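Local coordinates for protein galactokinase (PDB 6TEQ) that probably phosphorylates galactose with ATP as a GHMP-family galactokinase, and here holds 2-deoxy-2-fluoro-galactose in its sugar pocket, at residues G33-P38 with T149-D154; A117-V122 with L159-S164; L204-R209 with L215-Q220; G273-D278 with E306-R311. All coordinates share one frame; numbering follows the deposited sequence. Where two conformers were deposited one is given.

In the fold
From the N terminus, interaction 1 closes a long loop by laying helix 141-156 on strand 33-42. Interaction 2 opens within that loop and closes beyond it, joining the turn after helix 105-116 to the turn after helix 141-156, so the two cross along the chain; they touch where Asp154 meets the backbone around Tyr161. Interaction 3 follows in series, a short closure pairing strand 202-207 with strand 218-222 in the same sheet as strand 33-42. Interaction 4 comes last and links helix 267-276 to helix 294-318, with interaction 1 across the centre of the chain. Leu205 of interaction 3 packs on Val310 of interaction 4.

Interaction 1 of 4, residues G33-P38 with T149-D154; sequences GVWAAP and TALALD
Trp35 projects from strand 33-42 onto helix 141-156 and lays one indole face on Ala152, the two CA atoms lying 5.8 Å apart. Its CG is anti to the carbonyl carbon and beside the backbone N (chi1 -61°), the setting in which that face lies on the alanine. Followed outward, CB first comes near the methyl of Ala152. CG and CD2 then lie under the CA and CB of the same alanine, and Ala152 CA stands 3.6 Å from the centroid of the five-membered ring, only 10° off its normal, a CH-pi contact over the face. On the benzo side, Trp35 CE3 takes the closest touch, 3.4 Å from Ala152 CB, while CZ2 reaches the neighbourhood of the Ala152 carbonyl. On the pyrrole side, Trp35 CD1 meets Leu151 CD2 obliquely at 4.1 Å, and NE1 hydrogen-bonds to Asp155 OD2. With an alanine here, the helix would probably lose the flat surface that Ala152 rests on, opening a gap beside Leu151 and leaving Asp155 OD2 without its indole donor. Elsewhere on the helix, Ala150 and Leu153 pack on helix 105-116, so the helix lies between that helix and the sheet. This is buried helix-on-sheet packing away from the sugar and nucleotide sites, joining a strand of the galactose-binding signature to a helix of the GHMP kinase N-terminal region. Hydrocarbon thus meets an aromatic face: a residue as small as alanine lets the helix backbone come close to the indole, and NE1, the ring's one polar atom, is satisfied by the Asp155 carboxylate.

Interaction 2 of 4, residues A117-V122 with L159-S164; sequences AGFDKV and LGYGDS
Phe119 and Tyr161 form the tight part of this meeting of two loops. Phe119 CE1 and CZ both come within reach of Tyr161 CE2, which lies 3.4 Å from CE1, and the hydroxyl of Tyr161 sits at the edge of the Phe119 ring, in its plane, with OH 3.5 Å from CZ. The ring planes are inclined at 71° and their centroids are 5.2 Å apart, an oblique aromatic pair. Leu159 fills the other flank: its CD1 touches Phe119 CG at 4.1 Å and Val122 CG2 at 3.8 Å, so one methyl touches both an aromatic ring and a valine branch. Val122 carries CG1 anti to its backbone N (chi1 176°), which leaves CG2 as the branch that meets Leu159. The outer side is looser: Asp120 points away from the other loop, and Lys121 points its CB toward it, but its chain is not modelled beyond CB, consistent with mobility. Turns shape both loops: Gly118 ends its helix in a Schellman motif, Phe119 to Val122 is a type I turn closed by Val122 N to Phe119 O at 3.0 Å, and Tyr161 to Ser164 is another. Asp154 OD1 takes the backbone N of Tyr161, holding the second turn to the end of helix 141-156, and Ser164 caps the next helix through Gly167 N. Thr170 and Leu171 of helix 165-183 lie against Tyr161, Thr170 also against Phe119; Phe119 packs on Leu114, and Val122 on Ala111, of helix 105-116.

Interaction 3 of 4, residues L204-R209 with L215-Q220; sequences LLLDCR and LENVSQ
Three donors grip OD1 of Asp207, the residue whose backbone N bonds across to Asn217 O at 2.8 Å in a beta hairpin of strands 202-207 and 218-222, whose connection contains the short helix 214-217. Arg209 N reaches Asp207 OD1 at 3.2 Å on the anti side, making an Asx turn; Arg209 NE comes in at 3.1 Å on the syn side; and Arg268 NH1 adds a salt bridge. Arg209 NH2 meets Asp207 OD2 at 2.8 Å from above the carboxylate plane, so the guanidinium holds the carboxylate side-on, one nitrogen to each oxygen. Further along, Leu205 N bonds to Ser219 O, and the return bond from Ser219 N to Leu205 O is weak. On one sheet face, Val218 CG1 touches two leucine methyls, 3.6 Å from Leu204 CD1 and 3.7 Å from Leu206 CD1. The Leu206 side chain is about 8 Å from the bound sugar, near the galactose-binding Asp49 and Gly189. Asn217 OD1 bonds to Arg197, and its ND2 turns to a water that donates to the carbonyl oxygens of Asp207 and Arg209, with Arg209 O 2.6 Å from that water's oxygen.

Interaction 4 of 4, residues G273-D278 with E306-R311; sequences GISKAD and EIERVR
Ser275 and Glu308 bring their helices closest, with CA atoms 7.1 Å apart, where the last turn of helix 267-276 stands beside the middle of helix 294-318. This is a sparse helix-helix contact at the protein surface, carried by one polar pair. Ser275 OG donates to Glu308 OE1; the modelled separation, 2.5 Å, is very short, so its exact value is doubtful. Glu308 gets there by leaving its backbone with CG opposite N (chi1 -162°) and then bending at chi2 (70°), which swings the carboxylate across to the serine. A water links the same two side chains a second time, donating to Glu308 OE2 at 2.6 Å and, less closely, to Ser275 OG. Arg311 NE lies 3.8 Å from Glu308 OE2 in one of two deposited conformers, a long and doubtful pair. An alanine in place of Glu308 would probably leave both Ser275 OG and the bridging water without their carboxylate mate. Two residues earlier on the same helix, Glu306 is buried, and its OE2 accepts from the backbone N of Gly45 and of Glu46, a galactose-binding residue, and from Ser332 OG. Its other oxygen, Glu306 OE1, is held side-on by Arg309, whose NE and NH2 both lie 2.8 Å from it.

Interaction 1 of 4, residues G33-P38 with T149-D154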
loop_
_atom_site.group_PDB
_atom_site.type_symbol
_atom_site.label_atom_id
_atom_site.label_comp_id
_atom_site.label_asym_id
_atom_site.label_seq_id
_atom_site.Cartn_x
_atom_site.Cartn_y
_atom_site.Cartn_z
ATOM N N GLY A 33 12.200 -1.993 22.345
ATOM C CA GLY A 33 12.927 -1.515 21.172
ATOM C C GLY A 33 11.986 -0.643 20.332
ATOM O O GLY A 33 10.834 -0.378 20.754
ATOM N N VAL A 34 12.413 -0.334 19.133
ATOM C CA VAL A 34 11.650 0.401 18.124
ATOM C C VAL A 34 11.773 -0.373 16.824
ATOM O O VAL A 34 12.928 -0.767 16.477
ATOM C CB VAL A 34 12.138 1.841 17.996
ATOM C CG1 VAL A 34 11.391 2.588 16.933
ATOM C CG2 VAL A 34 12.048 2.628 19.312
ATOM N N TRP A 35 10.601 -0.588 16.207
ATOM C CA TRP A 35 10.530 -1.170 14.877
ATOM C C TRP A 35 9.908 -0.150 13.930
ATOM O O TRP A 35 9.373 0.835 14.403
ATOM C CB TRP A 35 9.814 -2.496 14.914
ATOM C CG TRP A 35 10.497 -3.516 15.790
ATOM C CD1 TRP A 35 11.200 -4.584 15.341
ATOM C CD2 TRP A 35 10.516 -3.619 17.230
ATOM N NE1 TRP A 35 11.598 -5.362 16.390
ATOM C CE2 TRP A 35 11.210 -4.808 17.551
ATOM C CE3 TRP A 35 9.975 -2.857 18.273
ATOM C CZ2 TRP A 35 11.501 -5.185 18.872
ATOM C CZ3 TRP A 35 10.138 -3.283 19.565
ATOM C CH2 TRP A 35 10.929 -4.420 19.864
ATOM N N ALA A 36 10.016 -0.387 12.634
ATOM C CA ALA A 36 9.372 0.519 11.672
ATOM C C ALA A 36 9.037 -0.213 10.406
ATOM O O ALA A 36 9.648 -1.238 10.114
ATOM C CB ALA A 36 10.217 1.738 11.406
ATOM N N ALA A 37 7.942 0.237 9.789
ATOM C CA ALA A 37 7.529 -0.290 8.486
ATOM C C ALA A 37 7.221 0.883 7.594
ATOM O O ALA A 37 6.630 1.897 8.044
ATOM C CB ALA A 37 6.372 -1.225 8.661
ATOM N N PRO A 38 7.535 0.755 6.304
ATOM C CA PRO A 38 7.280 1.846 5.372
ATOM C C PRO A 38 5.870 1.837 4.798
ATOM O O PRO A 38 5.166 0.837 4.699
ATOM C CB PRO A 38 8.327 1.623 4.289
ATOM C CG PRO A 38 8.388 0.085 4.213
ATOM C CD PRO A 38 8.355 -0.311 5.681
ATOM N N THR A 149 3.834 -3.277 13.751
ATOM C CA THR A 149 3.362 -3.955 15.000
ATOM C C THR A 149 3.653 -5.459 14.867
ATOM O O THR A 149 4.098 -6.038 15.834
ATOM C CB THR A 149 1.880 -3.719 15.210
ATOM O OG1 THR A 149 1.563 -2.331 15.256
ATOM C CG2 THR A 149 1.391 -4.342 16.496
ATOM N N ALA A 150 3.396 -6.051 13.713
ATOM C CA ALA A 150 3.571 -7.514 13.502
ATOM C C ALA A 150 5.049 -7.819 13.649
ATOM O O ALA A 150 5.401 -8.790 14.301
ATOM C CB ALA A 150 3.067 -7.925 12.120
ATOM N N LEU A 151 5.940 -6.968 13.120
ATOM C CA LEU A 151 7.382 -7.253 13.229
ATOM C C LEU A 151 7.812 -7.115 14.688
ATOM O O LEU A 151 8.609 -7.951 15.174
ATOM C CB LEU A 151 8.169 -6.312 12.330
ATOM C CG LEU A 151 9.601 -6.734 12.056
ATOM C CD1 LEU A 151 9.708 -8.004 11.210
ATOM C CD2 LEU A 151 10.345 -5.593 11.436
ATOM N N ALA A 152 7.337 -6.077 15.358
ATOM C CA ALA A 152 7.724 -5.821 16.764
ATOM C C ALA A 152 7.242 -7.007 17.622
ATOM O O ALA A 152 8.031 -7.496 18.455
ATOM C CB ALA A 152 7.153 -4.513 17.247
ATOM N N LEU A 153 6.003 -7.471 17.464
ATOM C CA LEU A 153 5.475 -8.566 18.273
ATOM C C LEU A 153 6.253 -9.849 17.996
ATOM O O LEU A 153 6.509 -10.594 18.939
ATOM C CB LEU A 153 3.978 -8.751 18.008
ATOM C CG LEU A 153 3.109 -7.649 18.587
ATOM C CD1 LEU A 153 1.669 -7.745 18.057
ATOM C CD2 LEU A 153 3.128 -7.655 20.132
ATOM N N ASP A 154 6.539 -10.132 16.740
ATOM C CA ASP A 154 7.311 -11.332 16.367
ATOM C C ASP A 154 8.638 -11.309 17.117
ATOM O O ASP A 154 9.087 -12.356 17.581
ATOM C CB ASP A 154 7.484 -11.410 14.862
ATOM C CG ASP A 154 8.447 -12.495 14.416
ATOM O OD1 ASP A 154 7.940 -13.638 14.293
ATOM O OD2 ASP A 154 9.681 -12.215 14.372
#

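Interaction 2 of 4, residues A117-V122 with L159-S164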
loop_
_atom_site.group_PDB
_atom_site.type_symbol
_atom_site.label_atom_id
_atom_site.label_comp_id
_atom_site.label_asym_id
_atom_site.label_seq_id
_atom_site.Cartn_x
_atom_site.Cartn_y
_atom_site.Cartn_z
ATOM N N ALA A 117 -3.954 -17.488 15.158
ATOM C CA ALA A 117 -3.131 -18.410 14.339
ATOM C C ALA A 117 -2.403 -19.428 15.218
ATOM O O ALA A 117 -1.697 -20.258 14.657
ATOM C CB ALA A 117 -2.127 -17.619 13.531
ATOM N N GLY A 118 -2.600 -19.375 16.536
ATOM C CA GLY A 118 -2.049 -20.347 17.503
ATOM C C GLY A 118 -0.736 -19.898 18.105
ATOM O O GLY A 118 -0.158 -20.697 18.818
ATOM N N PHE A 119 -0.336 -18.633 17.927
ATOM C CA PHE A 119 0.849 -18.067 18.628
ATOM C C PHE A 119 0.441 -17.678 20.046
ATOM O O PHE A 119 0.287 -16.462 20.344
ATOM C CB PHE A 119 1.534 -16.973 17.815
ATOM C CG PHE A 119 1.985 -17.484 16.461
ATOM C CD1 PHE A 119 3.047 -18.383 16.376
ATOM C CD2 PHE A 119 1.371 -17.082 15.271
ATOM C CE1 PHE A 119 3.461 -18.901 15.148
ATOM C CE2 PHE A 119 1.781 -17.599 14.040
ATOM C CZ PHE A 119 2.820 -18.525 13.982
ATOM N N ASP A 120 0.298 -18.703 20.896
ATOM C CA ASP A 120 -0.243 -18.565 22.293
ATOM C C ASP A 120 0.749 -17.790 23.187
ATOM O O ASP A 120 0.339 -17.315 24.265
ATOM C CB ASP A 120 -0.546 -19.937 22.900
ATOM C CG ASP A 120 0.658 -20.854 22.894
ATOM O OD1 ASP A 120 1.581 -20.628 23.703
ATOM O OD2 ASP A 120 0.697 -21.750 22.055
ATOM N N LYS A 121 2.018 -17.655 22.771
ATOM C CA LYS A 121 3.041 -16.879 23.522
ATOM C C LYS A 121 2.704 -15.384 23.425
ATOM O O LYS A 121 3.111 -14.625 24.316
ATOM C CB LYS A 121 4.457 -17.117 22.984
ATOM N N VAL A 122 1.946 -14.958 22.409
ATOM C CA VAL A 122 1.653 -13.511 22.209
ATOM C C VAL A 122 0.590 -13.094 23.218
ATOM O O VAL A 122 -0.578 -13.533 23.121
ATOM C CB VAL A 122 1.185 -13.217 20.770
ATOM C CG1 VAL A 122 0.777 -11.740 20.579
ATOM C CG2 VAL A 122 2.260 -13.648 19.800
ATOM N N LEU A 159 8.959 -15.252 17.952
ATOM C CA LEU A 159 8.119 -16.225 17.196
ATOM C C LEU A 159 8.953 -16.794 16.062
ATOM O O LEU A 159 8.587 -17.907 15.630
ATOM C CB LEU A 159 6.847 -15.613 16.658
ATOM C CG LEU A 159 5.918 -14.918 17.657
ATOM C CD1 LEU A 159 4.658 -14.443 16.937
ATOM C CD2 LEU A 159 5.603 -15.844 18.797
ATOM N N GLY A 160 9.949 -16.039 15.551
ATOM C CA GLY A 160 10.915 -16.603 14.592
ATOM C C GLY A 160 10.498 -16.386 13.158
ATOM O O GLY A 160 11.150 -16.995 12.248
ATOM N N TYR A 161 9.590 -15.444 12.908
ATOM C CA TYR A 161 9.109 -15.196 11.506
ATOM C C TYR A 161 9.720 -13.932 10.888
ATOM O O TYR A 161 9.768 -13.834 9.642
ATOM C CB TYR A 161 7.591 -15.208 11.437
ATOM C CG TYR A 161 7.014 -16.565 11.723
ATOM C CD1 TYR A 161 6.746 -17.466 10.695
ATOM C CD2 TYR A 161 6.664 -16.912 13.025
ATOM C CE1 TYR A 161 6.276 -18.734 10.959
ATOM C CE2 TYR A 161 6.160 -18.176 13.289
ATOM C CZ TYR A 161 5.995 -19.090 12.260
ATOM O OH TYR A 161 5.492 -20.340 12.528
ATOM N N GLY A 162 10.249 -13.023 11.676
ATOM C CA GLY A 162 10.673 -11.683 11.190
ATOM C C GLY A 162 11.979 -11.714 10.408
ATOM O O GLY A 162 12.201 -10.846 9.574
ATOM N N ASP A 163 12.829 -12.725 10.647
ATOM C CA ASP A 163 14.206 -12.751 10.113
ATOM C C ASP A 163 14.313 -13.455 8.771
ATOM O O ASP A 163 15.422 -13.590 8.281
ATOM C CB ASP A 163 15.181 -13.319 11.153
ATOM C CG ASP A 163 15.231 -14.837 11.307
ATOM O OD1 ASP A 163 14.385 -15.546 10.698
ATOM O OD2 ASP A 163 16.145 -15.316 12.062
ATOM N N SER A 164 13.213 -13.685 8.083
ATOM C CA SER A 164 13.261 -14.248 6.693
ATOM C C SER A 164 12.117 -13.681 5.884
ATOM O O SER A 164 11.041 -13.393 6.428
ATOM C CB SER A 164 13.262 -15.793 6.634
ATOM O OG SER A 164 12.075 -16.308 7.068
#

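Interaction 3 of 4, residues L204-R209 with L215-Q220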
loop_
_atom_site.group_PDB
_atom_site.type_symbol
_atom_site.label_atom_id
_atom_site.label_comp_id
_atom_site.label_asym_id
_atom_site.label_seq_id
_atom_site.Cartn_x
_atom_site.Cartn_y
_atom_site.Cartn_z
ATOM N N LEU A 204 8.942 -4.646 -6.140
ATOM C CA LEU A 204 8.568 -5.982 -5.778
ATOM C C LEU A 204 7.554 -6.536 -6.797
ATOM O O LEU A 204 6.351 -6.099 -6.839
ATOM C CB LEU A 204 7.964 -5.941 -4.387
ATOM C CG LEU A 204 7.630 -7.324 -3.823
ATOM C CD1 LEU A 204 8.897 -7.997 -3.354
ATOM C CD2 LEU A 204 6.643 -7.220 -2.686
ATOM N N LEU A 205 7.987 -7.337 -7.774
ATOM C CA LEU A 205 6.982 -7.955 -8.708
ATOM C C LEU A 205 6.305 -9.103 -7.941
ATOM O O LEU A 205 6.910 -10.159 -7.706
ATOM C CB LEU A 205 7.703 -8.443 -9.962
ATOM C CG LEU A 205 6.831 -9.173 -10.948
ATOM C CD1 LEU A 205 5.613 -8.368 -11.384
ATOM C CD2 LEU A 205 7.666 -9.618 -12.119
ATOM N N LEU A 206 5.107 -8.800 -7.467
ATOM C CA LEU A 206 4.359 -9.645 -6.521
ATOM C C LEU A 206 3.290 -10.371 -7.322
ATOM O O LEU A 206 2.460 -9.760 -8.006
ATOM C CB LEU A 206 3.791 -8.731 -5.447
ATOM C CG LEU A 206 2.811 -9.415 -4.506
ATOM C CD1 LEU A 206 3.556 -10.376 -3.609
ATOM C CD2 LEU A 206 2.079 -8.381 -3.693
ATOM N N ASP A 207 3.314 -11.694 -7.222
ATOM C CA ASP A 207 2.334 -12.553 -7.843
ATOM C C ASP A 207 1.373 -13.023 -6.791
ATOM O O ASP A 207 1.814 -13.725 -5.882
ATOM C CB ASP A 207 3.079 -13.658 -8.584
ATOM C CG ASP A 207 2.182 -14.547 -9.430
ATOM O OD1 ASP A 207 0.992 -14.700 -9.088
ATOM O OD2 ASP A 207 2.714 -15.063 -10.462
ATOM N N CYS A 208 0.121 -12.589 -6.894
ATOM C CA CYS A 208 -0.855 -12.775 -5.806
ATOM C C CYS A 208 -1.625 -14.097 -5.920
ATOM O O CYS A 208 -2.599 -14.237 -5.169
ATOM C CB CYS A 208 -1.795 -11.587 -5.784
ATOM S SG CYS A 208 -0.863 -10.083 -5.340
ATOM N N ARG A 209 -1.191 -15.029 -6.806
ATOM C CA ARG A 209 -1.910 -16.323 -6.822
ATOM C C ARG A 209 -1.749 -16.975 -5.454
ATOM O O ARG A 209 -0.654 -17.078 -4.935
ATOM C CB ARG A 209 -1.420 -17.189 -7.960
ATOM C CG ARG A 209 -1.910 -16.702 -9.313
ATOM C CD ARG A 209 -1.218 -17.505 -10.386
ATOM N NE ARG A 209 0.217 -17.326 -10.459
ATOM C CZ ARG A 209 1.083 -18.160 -11.030
ATOM N NH1 ARG A 209 0.738 -19.337 -11.465
ATOM N NH2 ARG A 209 2.350 -17.822 -11.051
ATOM N N LEU A 215 8.827 -17.889 -1.791
ATOM C CA LEU A 215 9.971 -17.734 -2.705
ATOM C C LEU A 215 9.509 -17.843 -4.165
ATOM O O LEU A 215 10.341 -17.531 -5.031
ATOM C CB LEU A 215 11.079 -18.715 -2.330
ATOM C CG LEU A 215 12.288 -18.147 -1.597
ATOM C CD1 LEU A 215 11.976 -17.051 -0.602
ATOM C CD2 LEU A 215 13.043 -19.284 -0.913
ATOM N N GLU A 216 8.261 -18.283 -4.420
ATOM C CA GLU A 216 7.671 -18.293 -5.780
ATOM C C GLU A 216 6.984 -16.979 -6.128
ATOM O O GLU A 216 6.702 -16.789 -7.313
ATOM C CB GLU A 216 6.626 -19.421 -5.888
ATOM C CG GLU A 216 7.208 -20.831 -5.904
ATOM C CD GLU A 216 6.192 -21.982 -5.917
ATOM O OE1 GLU A 216 5.003 -21.825 -5.442
ATOM O OE2 GLU A 216 6.631 -23.109 -6.305
ATOM N N ASN A 217 6.582 -16.167 -5.126
ATOM C CA ASN A 217 5.541 -15.147 -5.398
ATOM C C ASN A 217 6.157 -13.740 -5.415
ATOM O O ASN A 217 5.381 -12.806 -5.678
ATOM C CB ASN A 217 4.338 -15.303 -4.506
ATOM C CG ASN A 217 4.488 -14.802 -3.098
ATOM O OD1 ASN A 217 5.539 -14.256 -2.697
ATOM N ND2 ASN A 217 3.436 -14.951 -2.336
ATOM N N VAL A 218 7.470 -13.621 -5.294
ATOM C CA VAL A 218 8.116 -12.335 -5.511
ATOM C C VAL A 218 9.368 -12.447 -6.359
ATOM O O VAL A 218 10.105 -13.402 -6.275
ATOM C CB VAL A 218 8.441 -11.620 -4.209
ATOM C CG1 VAL A 218 7.206 -11.195 -3.470
ATOM C CG2 VAL A 218 9.467 -12.278 -3.330
ATOM N N SER A 219 9.690 -11.311 -6.958
ATOM C CA SER A 219 10.819 -11.129 -7.885
ATOM C C SER A 219 11.296 -9.676 -7.781
ATOM O O SER A 219 10.544 -8.768 -8.208
ATOM C CB SER A 219 10.406 -11.505 -9.270
ATOM O OG SER A 219 11.371 -11.057 -10.189
ATOM N N GLN A 220 12.477 -9.449 -7.202
ATOM C CA GLN A 220 12.967 -8.077 -6.982
ATOM C C GLN A 220 13.404 -7.522 -8.339
ATOM O O GLN A 220 14.297 -8.125 -8.992
ATOM C CB GLN A 220 14.116 -8.059 -5.997
ATOM C CG GLN A 220 13.735 -8.560 -4.619
ATOM C CD GLN A 220 12.808 -7.706 -3.821
ATOM O OE1 GLN A 220 12.694 -6.543 -4.124
ATOM N NE2 GLN A 220 12.205 -8.281 -2.769
HETATM O O HOH W 1 0.865 -15.245 -3.872
#

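Interaction 4 of 4, residues G273-D278 with E306-R311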
loop_
_atom_site.group_PDB
_atom_site.type_symbol
_atom_site.label_atom_id
_atom_site.label_comp_id
_atom_site.label_asym_id
_atom_site.label_seq_id
_atom_site.Cartn_x
_atom_site.Cartn_y
_atom_site.Cartn_z
ATOM N N GLY A 273 -5.388 -16.825 -19.597
ATOM C CA GLY A 273 -5.858 -17.477 -20.841
ATOM C C GLY A 273 -5.946 -16.492 -21.963
ATOM O O GLY A 273 -5.491 -16.819 -23.079
ATOM N N ILE A 274 -6.389 -15.259 -21.669
ATOM C CA ILE A 274 -6.385 -14.184 -22.715
ATOM C C ILE A 274 -4.949 -13.894 -23.188
ATOM O O ILE A 274 -4.669 -13.794 -24.432
ATOM C CB ILE A 274 -7.109 -12.942 -22.197
ATOM C CG1 ILE A 274 -8.619 -13.234 -21.988
ATOM C CG2 ILE A 274 -6.933 -11.798 -23.138
ATOM C CD1 ILE A 274 -9.385 -12.197 -21.156
ATOM N N SER A 275 -4.044 -13.691 -22.215
ATOM C CA SER A 275 -2.641 -13.268 -22.487
ATOM C C SER A 275 -1.944 -14.289 -23.404
ATOM O O SER A 275 -1.177 -13.865 -24.310
ATOM C CB SER A 275 -1.887 -13.105 -21.193
ATOM O OG SER A 275 -0.495 -12.936 -21.440
ATOM N N LYS A 276 -2.221 -15.573 -23.200
ATOM C CA LYS A 276 -1.582 -16.696 -23.941
ATOM C C LYS A 276 -2.166 -16.826 -25.343
ATOM O O LYS A 276 -1.475 -17.453 -26.202
ATOM C CB LYS A 276 -1.724 -17.970 -23.077
ATOM C CG LYS A 276 -1.324 -19.309 -23.678
ATOM C CD LYS A 276 -1.467 -20.405 -22.606
ATOM C CE LYS A 276 -0.632 -21.651 -22.835
ATOM N NZ LYS A 276 -1.410 -22.720 -23.489
ATOM N N ALA A 277 -3.381 -16.311 -25.570
ATOM C CA ALA A 277 -4.058 -16.441 -26.874
ATOM C C ALA A 277 -3.259 -15.731 -27.957
ATOM O O ALA A 277 -2.726 -14.614 -27.693
ATOM C CB ALA A 277 -5.469 -15.894 -26.867
ATOM N N ASP A 278 -3.355 -16.259 -29.197
ATOM C CA ASP A 278 -2.709 -15.513 -30.301
ATOM C C ASP A 278 -3.433 -14.183 -30.563
ATOM O O ASP A 278 -2.764 -13.110 -30.689
ATOM C CB ASP A 278 -2.715 -16.324 -31.567
ATOM C CG ASP A 278 -1.696 -17.446 -31.605
ATOM O OD1 ASP A 278 -0.688 -17.372 -30.930
ATOM O OD2 ASP A 278 -1.906 -18.282 -32.370
ATOM N N GLU A 306 -4.653 -4.736 -16.971
ATOM C CA GLU A 306 -3.704 -4.215 -15.958
ATOM C C GLU A 306 -2.687 -5.313 -15.678
ATOM O O GLU A 306 -1.474 -4.973 -15.460
ATOM C CB GLU A 306 -4.460 -3.794 -14.690
ATOM C CG GLU A 306 -3.597 -3.124 -13.667
ATOM C CD GLU A 306 -3.207 -1.695 -13.951
ATOM O OE1 GLU A 306 -3.462 -1.194 -15.077
ATOM O OE2 GLU A 306 -2.594 -1.136 -13.049
ATOM N N ILE A 307 -3.102 -6.556 -15.523
ATOM C CA ILE A 307 -2.145 -7.640 -15.216
ATOM C C ILE A 307 -1.098 -7.679 -16.339
ATOM O O ILE A 307 0.130 -7.731 -16.031
ATOM C CB ILE A 307 -2.851 -8.988 -15.002
ATOM C CG1 ILE A 307 -3.744 -8.983 -13.744
ATOM C CG2 ILE A 307 -1.848 -10.116 -14.941
ATOM C CD1 ILE A 307 -4.666 -10.184 -13.574
ATOM N N GLU A 308 -1.532 -7.586 -17.592
ATOM C CA GLU A 308 -0.574 -7.618 -18.697
ATOM C C GLU A 308 0.307 -6.364 -18.652
ATOM O O GLU A 308 1.517 -6.452 -18.913
ATOM C CB GLU A 308 -1.264 -7.698 -20.060
ATOM C CG GLU A 308 -0.276 -8.159 -21.099
ATOM C CD GLU A 308 0.172 -9.616 -20.979
ATOM O OE1 GLU A 308 -0.623 -10.469 -21.131
ATOM O OE2 GLU A 308 1.327 -9.874 -20.734
ATOM N N ARG A 309 -0.240 -5.189 -18.311
ATOM C CA ARG A 309 0.580 -3.984 -18.212
ATOM C C ARG A 309 1.702 -4.207 -17.215
ATOM O O ARG A 309 2.777 -3.572 -17.383
ATOM C CB ARG A 309 -0.267 -2.771 -17.846
ATOM C CG ARG A 309 -1.073 -2.254 -19.024
ATOM C CD ARG A 309 -1.727 -0.923 -18.743
ATOM N NE ARG A 309 -2.860 -1.080 -17.823
ATOM C CZ ARG A 309 -4.106 -1.340 -18.226
ATOM N NH1 ARG A 309 -4.387 -1.348 -19.516
ATOM N NH2 ARG A 309 -5.082 -1.415 -17.343
ATOM N N VAL A 310 1.482 -4.931 -16.133
ATOM C CA VAL A 310 2.589 -5.141 -15.178
ATOM C C VAL A 310 3.754 -5.812 -15.916
ATOM O O VAL A 310 4.909 -5.423 -15.724
ATOM C CB VAL A 310 2.181 -5.888 -13.919
ATOM C CG1 VAL A 310 3.376 -6.101 -13.021
ATOM C CG2 VAL A 310 1.068 -5.182 -13.129
ATOM N N ARG A 311 3.480 -6.943 -16.552
ATOM C CA ARG A 311 4.535 -7.638 -17.333
ATOM C C ARG A 311 5.206 -6.615 -18.261
ATOM O O ARG A 311 6.454 -6.488 -18.242
ATOM C CB ARG A 311 3.945 -8.781 -18.157
ATOM C CG ARG A 311 3.199 -9.811 -17.324
ATOM C CD ARG A 311 2.950 -11.076 -18.121
ATOM N NE ARG A 311 1.890 -11.929 -17.540
ATOM C CZ ARG A 311 2.109 -12.843 -16.648
ATOM N NH1 ARG A 311 3.359 -13.063 -16.266
ATOM N NH2 ARG A 311 1.092 -13.563 -16.180
HETATM O O HOH W 2 2.616 -11.933 -21.683
#